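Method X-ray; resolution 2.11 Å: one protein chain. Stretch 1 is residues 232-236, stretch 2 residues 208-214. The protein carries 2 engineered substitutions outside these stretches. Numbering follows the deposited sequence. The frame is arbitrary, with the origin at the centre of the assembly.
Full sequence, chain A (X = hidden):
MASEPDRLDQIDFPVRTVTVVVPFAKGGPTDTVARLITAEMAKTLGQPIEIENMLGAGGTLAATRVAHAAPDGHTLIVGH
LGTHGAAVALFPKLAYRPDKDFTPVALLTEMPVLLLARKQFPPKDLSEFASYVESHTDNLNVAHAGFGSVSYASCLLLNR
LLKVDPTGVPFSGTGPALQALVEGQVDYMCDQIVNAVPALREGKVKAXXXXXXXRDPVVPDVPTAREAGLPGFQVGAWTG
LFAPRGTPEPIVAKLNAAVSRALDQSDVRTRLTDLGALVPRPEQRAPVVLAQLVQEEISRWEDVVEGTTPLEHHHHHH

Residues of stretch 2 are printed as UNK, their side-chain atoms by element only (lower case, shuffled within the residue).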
# COMPACT_ATOMS: atom_id res chain seq x y z
N GLY A 232 10.44 13.33 9.94
CA GLY A 232 9.37 13.63 8.96
C GLY A 232 9.00 12.41 8.13
O GLY A 232 7.96 12.44 7.48
N PHE A 233 9.86 11.38 8.08
CA PHE A 233 9.63 10.21 7.21
C PHE A 233 8.80 9.17 7.97
O PHE A 233 9.39 8.23 8.50
CB PHE A 233 10.97 9.69 6.68
CG PHE A 233 10.81 8.60 5.65
CD1 PHE A 233 10.04 8.80 4.53
CD2 PHE A 233 11.42 7.37 5.83
CE1 PHE A 233 9.88 7.79 3.60
CE2 PHE A 233 11.28 6.36 4.89
CZ PHE A 233 10.51 6.57 3.77
N GLN A 234 7.49 9.39 8.06
CA GLN A 234 6.49 8.47 8.68
C GLN A 234 5.35 8.23 7.68
O GLN A 234 4.63 9.17 7.37
CB GLN A 234 5.89 8.98 10.00
CG GLN A 234 6.95 9.44 10.99
CD GLN A 234 6.73 8.93 12.39
OE1 GLN A 234 5.59 8.79 12.84
NE2 GLN A 234 7.83 8.67 13.08
N VAL A 235 5.20 6.99 7.26
CA VAL A 235 4.16 6.56 6.30
C VAL A 235 3.51 5.31 6.89
O VAL A 235 4.20 4.27 7.04
CB VAL A 235 4.76 6.34 4.90
CG1 VAL A 235 3.71 5.91 3.90
CG2 VAL A 235 5.48 7.58 4.39
N GLY A 236 2.26 5.44 7.32
CA GLY A 236 1.40 4.32 7.71
C GLY A 236 0.54 3.96 6.53
O GLY A 236 -0.34 4.79 6.18
N UNK A 208 17.18 0.54 5.29
CA UNK A 208 17.90 1.60 6.02
C UNK A 208 17.05 2.04 7.21
O UNK A 208 17.54 1.98 8.33
c UNK A 208 20.74 2.66 4.62
c UNK A 208 19.29 1.79 2.96
c UNK A 208 18.27 2.73 5.07
c UNK A 208 20.37 1.48 2.16
o UNK A 208 22.75 1.47 1.82
c UNK A 208 19.45 2.40 4.19
c UNK A 208 21.66 1.76 2.59
c UNK A 208 21.83 2.37 3.82
N UNK A 209 15.79 2.42 6.97
CA UNK A 209 14.89 2.90 8.06
C UNK A 209 13.48 2.38 7.82
O UNK A 209 13.18 1.91 6.72
c UNK A 209 16.29 4.87 8.74
c UNK A 209 14.61 5.16 6.92
c UNK A 209 14.94 4.43 8.21
N UNK A 210 12.68 2.39 8.88
CA UNK A 210 11.21 2.12 8.85
C UNK A 210 10.54 3.48 9.09
O UNK A 210 11.02 4.23 9.96
c UNK A 210 9.02 -0.61 10.58
c UNK A 210 11.21 1.44 11.29
c UNK A 210 10.84 1.03 9.88
c UNK A 210 9.36 0.64 9.78
N UNK A 211 9.56 3.82 8.27
CA UNK A 211 8.86 5.13 8.31
C UNK A 211 7.74 5.04 9.34
O UNK A 211 6.55 5.10 8.93
c UNK A 211 8.35 5.49 6.94
N UNK A 212 8.12 4.90 10.60
CA UNK A 212 7.22 4.64 11.75
C UNK A 212 7.81 5.32 12.99
O UNK A 212 9.02 5.64 12.97
c UNK A 212 7.07 3.15 11.98
N UNK A 213 6.96 5.53 13.99
CA UNK A 213 7.28 6.08 15.34
C UNK A 213 8.12 5.09 16.14
O UNK A 213 8.92 5.53 16.97
o UNK A 213 5.33 7.46 15.49
c UNK A 213 6.02 6.38 16.10
N UNK A 214 7.85 3.80 15.95
CA UNK A 214 8.37 2.69 16.78
C UNK A 214 8.93 1.62 15.84
O UNK A 214 8.45 1.51 14.70
c UNK A 214 7.28 2.13 17.69
c UNK A 214 6.99 2.99 18.91
o UNK A 214 4.73 2.30 19.27
c UNK A 214 5.86 2.45 19.79
o UNK A 214 6.11 2.18 20.99
O HOH W 1 10.19 7.89 12.21

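At position 208 one carbon leads into a six-membered carbon ring that bears a single oxygen at its far end, and none of these atoms touches stretch 1; this is tyrosine. The aromatic ring of Tyr-208 suits a buried site because its hydroxyl, OH, finds a hydrogen-bonding partner elsewhere in the structure.

At position 209 three carbons are present, the first carrying the other two. The CA-to-CB bond points toward stretch 1, and one of the two outer carbons lies at the edge of the Phe-233 ring, near its plane. The residue is valine, and CG2 of Val-209 is 4.0 Å from CD2 of Phe-233. A compact, branched, apolar side chain suits this buried strand position.

Position 210 has four carbons, forked at the first, with one arm two carbons long. In keeping with the alternation of a strand, its CA-to-CB bond points away from stretch 1, and the side chain is buried and does not reach stretch 1. This is isoleucine; the wholly apolar side chain of Ile-210 suits a buried site.

Position 211 shows a single carbon, CB, which sits over one face of the Phe-233 ring, 3.8 Å from its centroid and 18° off the ring normal, a CH-pi contact; this CB also lies 4.2 Å from CB of Val-235. The residue is alanine. A methyl group fills this space while letting the backbones come close, with CA of Ala-211 4.1 Å from CA of Gln-234.

Position 212 again has one carbon, but here the CA-to-CB bond points away, and contact with stretch 1 runs through the backbone: a water donates to O of 212 at 2.6 Å and accepts from NE2 of Gln-234 at 2.6 Å, bridging two groups whose direct approach has a poor angle. This too is alanine, and the small side chain of Ala-212, turned from the contact, leaves the work to its backbone O.

Position 213 has one carbon followed by one oxygen, and the oxygen meets the side-chain amide of Gln-234. It is serine: OG of Ser-213 donates a hydrogen bond to OE1 of Gln-234 at 3.0 Å, a short polar side chain well matched to an exposed site.

Position 214 has three carbons, the third carrying two oxygens. Its CA-to-CB bond points away, and it makes no contact with stretch 1. It is glutamate, and the charged carboxylate of Glu-214 suits an exposed site.

The contact centres on Ala-211. Its O accepts a hydrogen bond from N of Val-235 at 2.9 Å and receives a CA-H...O contact from CA of Gln-234 at 3.4 Å, while its own CA approaches O of Phe-233 at 3.2 Å. Apolar packing around Phe-233 supports this backbone pairing, and the Gln-234 amide extends it through Ser-213 and the bridging water.

Stretch 2 (208-214) YVIAASE
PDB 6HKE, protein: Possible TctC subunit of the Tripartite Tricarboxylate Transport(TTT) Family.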